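Local coordinates for ferric iron-binding protein HitA (Pseudomonas aeruginosa PAO1, PDB 6IWF) that binds ferric iron and probably serves as the solute-binding component of an iron uptake system, a route also implicated in gallium internalization, at residues S126-S131 and K167-I172; I97-R102 and E252-I257; A142-V147 and G293-A298; Y196-L201 and G206-R211. All coordinates share one frame; numbering follows the deposited sequence.

Interaction 1 of 4, residues S126-S131 and K167-I172; sequences SDPSWS and KAFGSI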
loop_
_atom_site.group_PDB
_atom_site.type_symbol
_atom_site.label_atom_id
_atom_site.label_comp_id
_atom_site.label_asym_id
_atom_site.label_seq_id
_atom_site.Cartn_x
_atom_site.Cartn_y
_atom_site.Cartn_z
ATOM N N SER A 126 -6.919 8.483 20.019
ATOM C CA SER A 126 -6.017 8.566 21.159
ATOM C C SER A 126 -6.753 8.897 22.452
ATOM O O SER A 126 -6.138 8.885 23.526
ATOM C CB SER A 126 -4.926 9.609 20.877
ATOM O OG SER A 126 -5.498 10.894 20.668
ATOM N N ASP A 127 -8.052 9.165 22.381
ATOM C CA ASP A 127 -8.848 9.509 23.559
ATOM C C ASP A 127 -9.160 8.250 24.368
ATOM O O ASP A 127 -9.449 7.202 23.792
ATOM C CB ASP A 127 -10.150 10.196 23.133
ATOM C CG ASP A 127 -10.911 10.783 24.300
ATOM O OD1 ASP A 127 -10.652 11.967 24.643
ATOM O OD2 ASP A 127 -11.760 10.062 24.876
ATOM N N PRO A 128 -9.125 8.321 25.706
ATOM C CA PRO A 128 -9.368 7.106 26.501
ATOM C C PRO A 128 -10.726 6.456 26.259
ATOM O O PRO A 128 -10.870 5.255 26.522
ATOM C CB PRO A 128 -9.233 7.599 27.953
ATOM C CG PRO A 128 -8.385 8.834 27.863
ATOM C CD PRO A 128 -8.725 9.472 26.537
ATOM N N SER A 129 -11.721 7.190 25.756
ATOM C CA SER A 129 -13.033 6.578 25.552
ATOM C C SER A 129 -12.991 5.433 24.541
ATOM O O SER A 129 -13.851 4.547 24.590
ATOM C CB SER A 129 -14.055 7.634 25.115
ATOM O OG SER A 129 -13.739 8.192 23.849
ATOM N N TRP A 130 -12.006 5.411 23.643
ATOM C CA TRP A 130 -11.912 4.343 22.654
ATOM C C TRP A 130 -11.084 3.160 23.127
ATOM O O TRP A 130 -10.884 2.216 22.358
ATOM C CB TRP A 130 -11.330 4.897 21.347
ATOM C CG TRP A 130 -12.202 5.959 20.818
ATOM C CD1 TRP A 130 -11.947 7.300 20.811
ATOM C CD2 TRP A 130 -13.519 5.796 20.280
ATOM N NE1 TRP A 130 -13.005 7.977 20.268
ATOM C CE2 TRP A 130 -13.987 7.077 19.936
ATOM C CE3 TRP A 130 -14.338 4.685 20.032
ATOM C CZ2 TRP A 130 -15.244 7.285 19.365
ATOM C CZ3 TRP A 130 -15.588 4.896 19.460
ATOM C CH2 TRP A 130 -16.026 6.188 19.145
ATOM N N SER A 131 -10.614 3.176 24.376
ATOM C CA SER A 131 -9.747 2.107 24.852
ATOM C C SER A 131 -10.404 0.737 24.673
ATOM O O SER A 131 -11.550 0.523 25.081
ATOM C CB SER A 131 -9.399 2.335 26.324
ATOM O OG SER A 131 -8.522 1.313 26.763
ATOM N N LYS A 167 -0.733 3.619 21.733
ATOM C CA LYS A 167 -0.023 2.626 22.546
ATOM C C LYS A 167 -0.786 2.309 23.832
ATOM O O LYS A 167 -0.842 1.144 24.264
ATOM C CB LYS A 167 1.389 3.122 22.870
ATOM C CG LYS A 167 2.157 2.244 23.888
ATOM C CD LYS A 167 2.862 1.089 23.212
ATOM C CE LYS A 167 3.840 0.378 24.154
ATOM N NZ LYS A 167 4.830 1.301 24.789
ATOM N N ALA A 168 -1.386 3.334 24.451
ATOM C CA ALA A 168 -2.117 3.157 25.708
ATOM C C ALA A 168 -3.415 2.378 25.517
ATOM O O ALA A 168 -3.784 1.546 26.362
ATOM C CB ALA A 168 -2.430 4.521 26.321
ATOM N N PHE A 169 -4.128 2.631 24.417
ATOM C CA PHE A 169 -5.538 2.282 24.331
ATOM C C PHE A 169 -5.900 1.347 23.187
ATOM O O PHE A 169 -6.964 0.712 23.250
ATOM C CB PHE A 169 -6.382 3.560 24.214
ATOM C CG PHE A 169 -6.167 4.526 25.356
ATOM C CD1 PHE A 169 -6.181 4.082 26.659
ATOM C CD2 PHE A 169 -5.941 5.874 25.112
ATOM C CE1 PHE A 169 -5.976 4.971 27.712
ATOM C CE2 PHE A 169 -5.747 6.772 26.151
ATOM C CZ PHE A 169 -5.763 6.313 27.459
ATOM N N GLY A 170 -5.070 1.251 22.151
ATOM C CA GLY A 170 -5.411 0.435 21.008
ATOM C C GLY A 170 -5.059 -1.021 21.218
ATOM O O GLY A 170 -4.172 -1.370 21.995
ATOM N N SER A 171 -5.778 -1.885 20.513
ATOM C CA SER A 171 -5.520 -3.316 20.560
ATOM C C SER A 171 -4.562 -3.675 19.437
ATOM O O SER A 171 -4.843 -3.411 18.264
ATOM C CB SER A 171 -6.820 -4.108 20.452
ATOM O OG SER A 171 -7.675 -3.793 21.542
ATOM N N ILE A 172 -3.428 -4.265 19.789
ATOM C CA ILE A 172 -2.384 -4.506 18.803
ATOM C C ILE A 172 -2.613 -5.854 18.144
ATOM O O ILE A 172 -2.730 -6.887 18.819
ATOM C CB ILE A 172 -0.985 -4.417 19.435
ATOM C CG1 ILE A 172 -0.688 -2.973 19.837
ATOM C CG2 ILE A 172 0.054 -4.919 18.449
ATOM C CD1 ILE A 172 0.620 -2.805 20.601
HETATM O O HOH W 1 -7.224 -1.060 26.220
#
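Phe169 and Ser131 have the nearest CA atoms of the two ranges, 4.2 Å apart, where the residue after the 3-10 segment 128-130 meets the last residue of helix 156-169. No hydrogen bond joins the two ranges. A CA-H...O contact runs from Ser131 CA to Phe169 O, 3.5 Å long with an angle of 145° at the hydrogen. A water lies 2.8 Å from Ser131 OG and donates a weak bond to Phe169 O. Gly170 leaves the helical conformation, and strand 171-172 follows, paired in parallel with strand 134-136; the contact thus lies beside a helix-to-strand connection on the surface of the periplasmic-binding-protein fold. The Phe169 ring, placed by CG anti to its carbonyl carbon (chi1 -57°), carries most of the contact. One face takes Pro128 CA in a CH-pi contact, 3.8 Å from the ring centroid and 17° off the normal, while Ala168 CB covers the opposite face. Pro128 CG reaches Phe169 CZ at 3.7 Å. Ser126 O lies in the ring plane at the edge, 3.4 Å from Phe169 CE2. Within 126-131, Asp127 OD2 accepts from Ser129 N at 3.0 Å, an Asx turn, and from Ser129 OG on the other face of the carboxylate.

Interaction 2 of 4, residues I97-R102 and E252-I257; sequences IGITAR and EGQKAI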
loop_
_atom_site.group_PDB
_atom_site.type_symbol
_atom_site.label_atom_id
_atom_site.label_comp_id
_atom_site.label_asym_id
_atom_site.label_seq_id
_atom_site.Cartn_x
_atom_site.Cartn_y
_atom_site.Cartn_z
ATOM N N ILE A 97 7.284 3.844 -10.688
ATOM C CA ILE A 97 5.970 4.248 -11.173
ATOM C C ILE A 97 4.889 3.566 -10.350
ATOM O O ILE A 97 5.006 2.391 -9.994
ATOM C CB ILE A 97 5.802 3.942 -12.678
ATOM C CG1 ILE A 97 4.586 4.678 -13.229
ATOM C CG2 ILE A 97 5.760 2.436 -12.950
ATOM C CD1 ILE A 97 4.650 4.859 -14.756
ATOM N N GLY A 98 3.842 4.322 -10.038
ATOM C CA GLY A 98 2.727 3.759 -9.294
ATOM C C GLY A 98 1.922 2.812 -10.164
ATOM O O GLY A 98 1.774 3.018 -11.371
ATOM N N ILE A 99 1.423 1.746 -9.543
ATOM C CA ILE A 99 0.667 0.700 -10.225
ATOM C C ILE A 99 -0.787 0.693 -9.781
ATOM O O ILE A 99 -1.695 0.666 -10.613
ATOM C CB ILE A 99 1.311 -0.686 -10.013
ATOM C CG1 ILE A 99 2.783 -0.684 -10.446
ATOM C CG2 ILE A 99 0.529 -1.748 -10.756
ATOM C CD1 ILE A 99 3.002 -0.246 -11.889
ATOM N N THR A 100 -1.025 0.680 -8.467
ATOM C CA THR A 100 -2.366 0.820 -7.914
ATOM C C THR A 100 -2.306 1.767 -6.729
ATOM O O THR A 100 -1.239 2.033 -6.180
ATOM C CB THR A 100 -2.971 -0.506 -7.431
ATOM O OG1 THR A 100 -2.214 -0.998 -6.318
ATOM C CG2 THR A 100 -3.017 -1.560 -8.559
ATOM N N ALA A 101 -3.471 2.280 -6.344
ATOM C CA ALA A 101 -3.613 3.075 -5.132
ATOM C C ALA A 101 -4.653 2.424 -4.229
ATOM O O ALA A 101 -5.550 1.722 -4.693
ATOM C CB ALA A 101 -4.035 4.531 -5.430
ATOM N N ARG A 102 -4.511 2.640 -2.927
ATOM C CA ARG A 102 -5.457 2.117 -1.950
ATOM C C ARG A 102 -5.742 3.215 -0.941
ATOM O O ARG A 102 -5.040 4.229 -0.893
ATOM C CB ARG A 102 -4.883 0.921 -1.205
ATOM C CG ARG A 102 -3.823 1.441 -0.279
ATOM C CD ARG A 102 -2.665 0.569 -0.121
ATOM N NE ARG A 102 -2.047 0.189 -1.379
ATOM C CZ ARG A 102 -1.183 -0.812 -1.443
ATOM N NH1 ARG A 102 -0.635 -1.152 -2.587
ATOM N NH2 ARG A 102 -0.882 -1.475 -0.329
ATOM N N GLU A 252 -4.594 -4.670 -20.031
ATOM C CA GLU A 252 -4.607 -6.079 -19.661
ATOM C C GLU A 252 -3.876 -6.322 -18.341
ATOM O O GLU A 252 -4.332 -7.116 -17.511
ATOM C CB GLU A 252 -3.985 -6.907 -20.784
ATOM C CG GLU A 252 -3.869 -8.381 -20.484
ATOM C CD GLU A 252 -3.135 -9.141 -21.582
ATOM O OE1 GLU A 252 -2.829 -8.529 -22.628
ATOM O OE2 GLU A 252 -2.863 -10.343 -21.391
ATOM N N GLY A 253 -2.734 -5.663 -18.138
ATOM C CA GLY A 253 -1.991 -5.863 -16.902
ATOM C C GLY A 253 -2.729 -5.315 -15.692
ATOM O O GLY A 253 -2.839 -5.982 -14.661
ATOM N N GLN A 254 -3.253 -4.098 -15.807
ATOM C CA GLN A 254 -4.037 -3.537 -14.708
ATOM C C GLN A 254 -5.209 -4.444 -14.353
ATOM O O GLN A 254 -5.518 -4.644 -13.171
ATOM C CB GLN A 254 -4.525 -2.142 -15.074
ATOM C CG GLN A 254 -3.404 -1.125 -15.236
ATOM C CD GLN A 254 -3.048 -0.459 -13.926
ATOM O OE1 GLN A 254 -3.709 0.487 -13.507
ATOM N NE2 GLN A 254 -1.991 -0.942 -13.275
ATOM N N LYS A 255 -5.869 -5.022 -15.359
ATOM C CA LYS A 255 -6.998 -5.894 -15.054
ATOM C C LYS A 255 -6.543 -7.153 -14.328
ATOM O O LYS A 255 -7.191 -7.586 -13.371
ATOM C CB LYS A 255 -7.761 -6.234 -16.336
ATOM C CG LYS A 255 -8.495 -5.042 -16.917
ATOM C CD LYS A 255 -9.681 -5.446 -17.782
ATOM C CE LYS A 255 -10.739 -4.351 -17.786
ATOM N NZ LYS A 255 -11.379 -4.208 -16.444
ATOM N N ALA A 256 -5.409 -7.733 -14.740
ATOM C CA ALA A 256 -4.874 -8.894 -14.034
ATOM C C ALA A 256 -4.565 -8.557 -12.582
ATOM O O ALA A 256 -4.880 -9.331 -11.668
ATOM C CB ALA A 256 -3.615 -9.401 -14.741
ATOM N N ILE A 257 -3.943 -7.399 -12.351
ATOM C CA ILE A 257 -3.603 -6.992 -10.991
ATOM C C ILE A 257 -4.868 -6.758 -10.173
ATOM O O ILE A 257 -4.994 -7.244 -9.042
ATOM C CB ILE A 257 -2.701 -5.746 -11.028
ATOM C CG1 ILE A 257 -1.309 -6.122 -11.562
ATOM C CG2 ILE A 257 -2.596 -5.103 -9.658
ATOM C CD1 ILE A 257 -0.477 -4.926 -11.980
#
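Gln254 reaches Ile99 because its chain is bent at chi2 (-88°), which turns the terminal amide out of the line of the helix and toward the strand. On the strand, Ile99 CG2, anti to the backbone N, is the branch that meets helix 252-257. The amide nitrogen Gln254 NE2 donates to Ile99 O at 3.1 Å with an N-H...O angle of 162°. The acceptor lies in the Gln254 amide plane, whereas the donor is tilted from the carbonyl plane of Ile99. NE2 also donates to Met248 O, and OE1 accepts from Arg267 N, so both ends of this buried amide are engaged and its rotation should be well defined.

The short segments of strand and helix have axes 9.6 Å apart at an angle of 39°, and the contact joins helix 251-258 to strand 97-108 of the mixed sheet in this periplasmic-binding-protein fold. The strand also pairs antiparallel with strand 224-231, through backbone bonds of Ile99 and Thr100 with Ser227.

Ile257 supplies the apolar half of the contact. Its CD1 meets Ile99 CG2 at 3.6 Å, the two side chains crossing at about a right angle, and its other branch, CG2, lies 3.7 Å from Thr100 CG2. With the Thr100 methyl facing the helix, its hydroxyl OG1 is left to Glu263 and Ser227. The Thr100 side chain is about 7 Å from that of Tyr196, an iron ligand, while Tyr58 of strand 56-59 packs against both Ile99 and Ile257.

Interaction 3 of 4, residues A142-V147 and G293-A298; sequences AFLEQV and GEASEA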
loop_
_atom_site.group_PDB
_atom_site.type_symbol
_atom_site.label_atom_id
_atom_site.label_comp_id
_atom_site.label_asym_id
_atom_site.label_seq_id
_atom_site.Cartn_x
_atom_site.Cartn_y
_atom_site.Cartn_z
ATOM N N ALA A 142 1.915 -0.134 5.927
ATOM C CA ALA A 142 0.771 0.751 5.750
ATOM C C ALA A 142 0.574 1.647 6.963
ATOM O O ALA A 142 0.279 2.835 6.815
ATOM C CB ALA A 142 -0.499 -0.056 5.492
ATOM N N PHE A 143 0.668 1.084 8.173
ATOM C CA PHE A 143 0.537 1.934 9.350
ATOM C C PHE A 143 1.708 2.909 9.461
ATOM O O PHE A 143 1.529 4.037 9.929
ATOM C CB PHE A 143 0.409 1.092 10.620
ATOM C CG PHE A 143 0.121 1.910 11.837
ATOM C CD1 PHE A 143 -1.157 2.409 12.052
ATOM C CD2 PHE A 143 1.138 2.244 12.731
ATOM C CE1 PHE A 143 -1.433 3.200 13.172
ATOM C CE2 PHE A 143 0.872 3.032 13.838
ATOM C CZ PHE A 143 -0.417 3.518 14.053
ATOM N N LEU A 144 2.909 2.499 9.048
ATOM C CA LEU A 144 4.031 3.433 9.022
ATOM C C LEU A 144 3.698 4.660 8.188
ATOM O O LEU A 144 3.972 5.795 8.593
ATOM C CB LEU A 144 5.275 2.738 8.477
ATOM C CG LEU A 144 6.499 3.645 8.333
ATOM C CD1 LEU A 144 6.978 4.093 9.693
ATOM C CD2 LEU A 144 7.588 2.887 7.584
ATOM N N GLU A 145 3.104 4.449 7.012
ATOM C CA GLU A 145 2.715 5.585 6.182
ATOM C C GLU A 145 1.635 6.420 6.866
ATOM O O GLU A 145 1.641 7.654 6.756
ATOM C CB GLU A 145 2.239 5.109 4.811
ATOM C CG GLU A 145 3.375 5.089 3.808
ATOM C CD GLU A 145 3.079 4.243 2.601
ATOM O OE1 GLU A 145 2.936 4.797 1.484
ATOM O OE2 GLU A 145 2.984 3.014 2.775
ATOM N N GLN A 146 0.721 5.767 7.596
ATOM C CA GLN A 146 -0.281 6.507 8.362
ATOM C C GLN A 146 0.387 7.441 9.362
ATOM O O GLN A 146 -0.016 8.596 9.520
ATOM C CB GLN A 146 -1.218 5.542 9.093
ATOM C CG GLN A 146 -2.304 6.264 9.927
ATOM C CD GLN A 146 -3.279 7.048 9.035
ATOM O OE1 GLN A 146 -4.318 6.518 8.628
ATOM N NE2 GLN A 146 -2.948 8.307 8.731
ATOM N N VAL A 147 1.402 6.947 10.066
ATOM C CA VAL A 147 2.084 7.796 11.039
ATOM C C VAL A 147 2.777 8.960 10.344
ATOM O O VAL A 147 2.722 10.107 10.812
ATOM C CB VAL A 147 3.075 6.955 11.865
ATOM C CG1 VAL A 147 3.859 7.851 12.836
ATOM C CG2 VAL A 147 2.323 5.882 12.616
ATOM N N GLY A 293 7.677 10.317 1.490
ATOM C CA GLY A 293 9.086 9.967 1.412
ATOM C C GLY A 293 9.365 8.572 1.928
ATOM O O GLY A 293 8.575 7.636 1.740
ATOM N N GLU A 294 10.515 8.418 2.596
ATOM C CA GLU A 294 10.879 7.137 3.187
ATOM C C GLU A 294 10.226 6.922 4.545
ATOM O O GLU A 294 10.433 5.867 5.159
ATOM C CB GLU A 294 12.412 7.028 3.310
ATOM C CG GLU A 294 13.106 6.966 1.938
ATOM C CD GLU A 294 14.628 7.036 2.013
ATOM O OE1 GLU A 294 15.227 7.883 1.301
ATOM O OE2 GLU A 294 15.220 6.239 2.771
ATOM N N ALA A 295 9.435 7.888 5.014
ATOM C CA ALA A 295 8.760 7.792 6.312
ATOM C C ALA A 295 9.756 7.589 7.455
ATOM O O ALA A 295 9.472 6.880 8.424
ATOM C CB ALA A 295 7.706 6.675 6.314
ATOM N N SER A 296 10.929 8.233 7.356
ATOM C CA SER A 296 11.982 8.012 8.349
ATOM C C SER A 296 11.607 8.573 9.719
ATOM O O SER A 296 11.872 7.939 10.752
ATOM C CB SER A 296 13.290 8.634 7.863
ATOM O OG SER A 296 13.758 7.941 6.720
ATOM N N GLU A 297 11.005 9.764 9.753
ATOM C CA GLU A 297 10.597 10.339 11.032
ATOM C C GLU A 297 9.508 9.490 11.677
ATOM O O GLU A 297 9.497 9.295 12.899
ATOM C CB GLU A 297 10.124 11.779 10.818
ATOM C CG GLU A 297 10.127 12.668 12.053
ATOM C CD GLU A 297 9.832 14.129 11.709
ATOM O OE1 GLU A 297 9.500 14.908 12.626
ATOM O OE2 GLU A 297 9.930 14.500 10.517
ATOM N N ALA A 298 8.581 8.980 10.864
ATOM C CA ALA A 298 7.546 8.088 11.381
ATOM C C ALA A 298 8.154 6.835 12.006
ATOM O O ALA A 298 7.716 6.390 13.074
ATOM C CB ALA A 298 6.571 7.707 10.264
#
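Leu144 and Val147 of helix 141-154 pack against Ala295 and Ala298 at the start of helix 296-305, a close apolar meeting of the C-terminal helix of this solute-binding-protein fold with an internal helix. No hydrogen bond spans the two ranges, and 204 Å² of surface is buried between them.

The small bump is Ala298 CB. It enters a shallow hollow one helical turn long, bounded by the backbone and side chain of Leu144 and by the side chain of Val147. Leu144 O forms the floor, 3.6 Å from Ala298 CB, while Leu144 CD1 and Val147 CG1 each come within 3.7 Å of the same methyl. Because the side chain of Ala298 is a single carbon, the backbones approach closely here, and Val147 CA and Ala298 CA are 5.5 Å apart.

The larger bump is the isobutyl group of Leu144. Its CG stands anti to the backbone N (chi1 177°), extending the branch across to the other range. There Ala295, at the N-cap position, and Ala298 receive it: CG touches Ala295 CB at 3.8 Å, and CD1 rests against Ala298. Leu299 and Glu302, farther along helix 296-305, also touch Leu144. Val147 offers one branch of its fork to the contact, since CG1, anti to the backbone N, is the methyl that meets Ala298 and also lies 4.0 Å from Ala298 CA.

Interaction 4 of 4, residues Y196-L201 and G206-R211; sequences YYWYTL and GELNSR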
loop_
_atom_site.group_PDB
_atom_site.type_symbol
_atom_site.label_atom_id
_atom_site.label_comp_id
_atom_site.label_asym_id
_atom_site.label_seq_id
_atom_site.Cartn_x
_atom_site.Cartn_y
_atom_site.Cartn_z
ATOM N N TYR A 196 -8.686 -2.786 0.996
ATOM C CA TYR A 196 -8.820 -3.991 0.180
ATOM C C TYR A 196 -8.960 -5.262 1.017
ATOM O O TYR A 196 -9.432 -6.275 0.487
ATOM C CB TYR A 196 -7.643 -4.100 -0.801
ATOM C CG TYR A 196 -6.287 -4.094 -0.158
ATOM C CD1 TYR A 196 -5.790 -5.241 0.452
ATOM C CD2 TYR A 196 -5.491 -2.956 -0.168
ATOM C CE1 TYR A 196 -4.539 -5.252 1.044
ATOM C CE2 TYR A 196 -4.228 -2.962 0.429
ATOM C CZ TYR A 196 -3.768 -4.118 1.035
ATOM O OH TYR A 196 -2.519 -4.150 1.634
ATOM N N TYR A 197 -8.599 -5.229 2.310
ATOM C CA TYR A 197 -8.747 -6.424 3.147
ATOM C C TYR A 197 -10.209 -6.799 3.328
ATOM O O TYR A 197 -10.552 -7.987 3.394
ATOM C CB TYR A 197 -8.107 -6.207 4.515
ATOM C CG TYR A 197 -6.606 -6.145 4.468
ATOM C CD1 TYR A 197 -5.849 -7.310 4.382
ATOM C CD2 TYR A 197 -5.942 -4.920 4.519
ATOM C CE1 TYR A 197 -4.468 -7.257 4.330
ATOM C CE2 TYR A 197 -4.564 -4.864 4.471
ATOM C CZ TYR A 197 -3.836 -6.034 4.375
ATOM O OH TYR A 197 -2.461 -5.983 4.334
ATOM N N TRP A 198 -11.080 -5.804 3.454
ATOM C CA TRP A 198 -12.504 -6.089 3.553
ATOM C C TRP A 198 -13.006 -6.802 2.300
ATOM O O TRP A 198 -13.764 -7.777 2.392
ATOM C CB TRP A 198 -13.265 -4.783 3.783
ATOM C CG TRP A 198 -14.724 -4.935 4.049
ATOM C CD1 TRP A 198 -15.334 -5.071 5.267
ATOM C CD2 TRP A 198 -15.768 -4.922 3.076
ATOM N NE1 TRP A 198 -16.695 -5.156 5.106
ATOM C CE2 TRP A 198 -16.990 -5.068 3.770
ATOM C CE3 TRP A 198 -15.791 -4.807 1.682
ATOM C CZ2 TRP A 198 -18.222 -5.106 3.119
ATOM C CZ3 TRP A 198 -17.020 -4.846 1.029
ATOM C CH2 TRP A 198 -18.221 -4.990 1.753
ATOM N N TYR A 199 -12.571 -6.344 1.119
ATOM C CA TYR A 199 -13.038 -6.954 -0.123
ATOM C C TYR A 199 -12.516 -8.379 -0.286
ATOM O O TYR A 199 -13.245 -9.257 -0.764
ATOM C CB TYR A 199 -12.639 -6.080 -1.314
ATOM C CG TYR A 199 -13.426 -4.799 -1.389
ATOM C CD1 TYR A 199 -13.016 -3.657 -0.694
ATOM C CD2 TYR A 199 -14.617 -4.736 -2.110
ATOM C CE1 TYR A 199 -13.739 -2.479 -0.746
ATOM C CE2 TYR A 199 -15.348 -3.567 -2.164
ATOM C CZ TYR A 199 -14.914 -2.444 -1.481
ATOM O OH TYR A 199 -15.650 -1.287 -1.553
ATOM N N THR A 200 -11.261 -8.635 0.099
ATOM C CA THR A 200 -10.750 -10.004 0.037
ATOM C C THR A 200 -11.567 -10.933 0.928
ATOM O O THR A 200 -11.940 -12.037 0.512
ATOM C CB THR A 200 -9.274 -10.046 0.434
ATOM O OG1 THR A 200 -8.524 -9.175 -0.425
ATOM C CG2 THR A 200 -8.740 -11.474 0.313
ATOM N N LEU A 201 -11.876 -10.490 2.149
ATOM C CA LEU A 201 -12.658 -11.313 3.066
ATOM C C LEU A 201 -14.074 -11.530 2.545
ATOM O O LEU A 201 -14.620 -12.635 2.664
ATOM C CB LEU A 201 -12.693 -10.670 4.456
ATOM C CG LEU A 201 -13.361 -11.500 5.549
ATOM C CD1 LEU A 201 -12.625 -12.826 5.685
ATOM C CD2 LEU A 201 -13.389 -10.755 6.881
ATOM N N GLY A 206 -18.608 -14.366 1.117
ATOM C CA GLY A 206 -19.852 -14.062 0.435
ATOM C C GLY A 206 -20.506 -12.770 0.887
ATOM O O GLY A 206 -20.556 -11.788 0.135
ATOM N N GLU A 207 -21.025 -12.764 2.112
ATOM C CA GLU A 207 -21.635 -11.582 2.707
ATOM C C GLU A 207 -21.004 -11.345 4.067
ATOM O O GLU A 207 -20.730 -12.297 4.798
ATOM C CB GLU A 207 -23.156 -11.742 2.849
ATOM C CG GLU A 207 -23.911 -11.554 1.546
ATOM C CD GLU A 207 -23.509 -10.271 0.825
ATOM O OE1 GLU A 207 -23.502 -9.195 1.465
ATOM O OE2 GLU A 207 -23.204 -10.342 -0.387
ATOM N N LEU A 208 -20.757 -10.082 4.400
ATOM C CA LEU A 208 -20.084 -9.739 5.646
ATOM C C LEU A 208 -21.016 -9.011 6.608
ATOM O O LEU A 208 -21.941 -8.301 6.198
ATOM C CB LEU A 208 -18.849 -8.865 5.391
ATOM C CG LEU A 208 -17.665 -9.542 4.695
ATOM C CD1 LEU A 208 -16.453 -8.613 4.680
ATOM C CD2 LEU A 208 -17.321 -10.883 5.348
ATOM N N ASN A 209 -20.737 -9.186 7.901
ATOM C CA ASN A 209 -21.358 -8.378 8.944
ATOM C C ASN A 209 -20.704 -7.006 9.043
ATOM O O ASN A 209 -21.390 -5.992 9.228
ATOM C CB ASN A 209 -21.239 -9.095 10.292
ATOM C CG ASN A 209 -22.189 -10.261 10.417
ATOM O OD1 ASN A 209 -23.306 -10.219 9.895
ATOM N ND2 ASN A 209 -21.753 -11.315 11.103
ATOM N N SER A 210 -19.385 -6.963 8.914
ATOM C CA SER A 210 -18.648 -5.725 9.092
ATOM C C SER A 210 -18.868 -4.791 7.904
ATOM O O SER A 210 -19.241 -5.207 6.799
ATOM C CB SER A 210 -17.159 -6.021 9.272
ATOM O OG SER A 210 -16.603 -6.524 8.070
ATOM N N ARG A 211 -18.636 -3.503 8.144
ATOM C CA ARG A 211 -18.778 -2.486 7.117
ATOM C C ARG A 211 -17.552 -1.582 7.155
ATOM O O ARG A 211 -16.763 -1.603 8.102
ATOM C CB ARG A 211 -20.075 -1.684 7.299
ATOM C CG ARG A 211 -21.348 -2.570 7.258
ATOM C CD ARG A 211 -22.655 -1.778 7.139
ATOM N NE ARG A 211 -22.757 -0.691 8.111
ATOM C CZ ARG A 211 -23.899 -0.258 8.651
ATOM N NH1 ARG A 211 -23.876 0.750 9.524
ATOM N NH2 ARG A 211 -25.062 -0.829 8.323
#
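Trp198 points its CB from helix 196-205 toward the 206-211 loop, and CG stands anti to the backbone N (chi1 -174°), carrying the indole outward to Leu208 and Ser210. From CB, the first ring atom, CG, lies 4.1 Å from Leu208 CD1, and CD2 is also near that methyl. Next, Trp198 CD1 approaches Ser210 OG at 3.4 Å. The nitrogen makes the polar contact: Trp198 NE1 donates to Ser210 O at 3.1 Å, with an N-H...O angle of 158°. The acceptor lies in the indole plane, but the donor stands well above the carbonyl plane. Beyond the nitrogen, CE2 meets Leu208 CD1 again, CE2 and CZ2 both lie near Ser210 O, and CE3 lies over the centre of the Tyr199 ring.

Leu208 CD1 lies over one face of the five-membered ring, 3.6 Å from its centroid and 17° off the normal, a CH-pi contact. The other methyl, CD2, reaches Leu201 CG at 4.0 Å, so the leucine bridges two residues one turn apart on the helix. This folds the loop back along the helix it has just left, after Gly206 ends the helical conformation with positive phi. Ser210 OG is hydrogen-bonded to Glu184, so the loop is also tied to helix 176-184.

Segment 196-201 also carries Tyr196 and Tyr197, both iron ligands in a structure of this protein, although no iron is bound to this chain. The indole thus meets the loop in two ways, an N-H bond directed in its plane and dispersion over its face, which together imply a defined ring orientation.

Overall arrangement
Interactions 2 and 4 are the pair that touch, through Arg102 NH2 and Tyr196 OH, 3.7 Å apart, although their centres are 21 Å from each other. Interaction 3 comes within about 6 Å of each at the nearest atoms, whereas the centre of interaction 1 is 35 Å from that of interaction 2. Interactions 1 and 2 reach the same mixed sheet, and interactions 1 and 3 involve the consecutive helices 156-169 and 141-154. Along the chain, interactions 1 and 4 follow in series, both nested within interaction 2; interaction 3 crosses interactions 1 and 2 and encloses interaction 4. Interactions 2 and 4 bring distant sequence near the iron site, whose tyrosine ligands lie in 196-201; interaction 1 lies away from it.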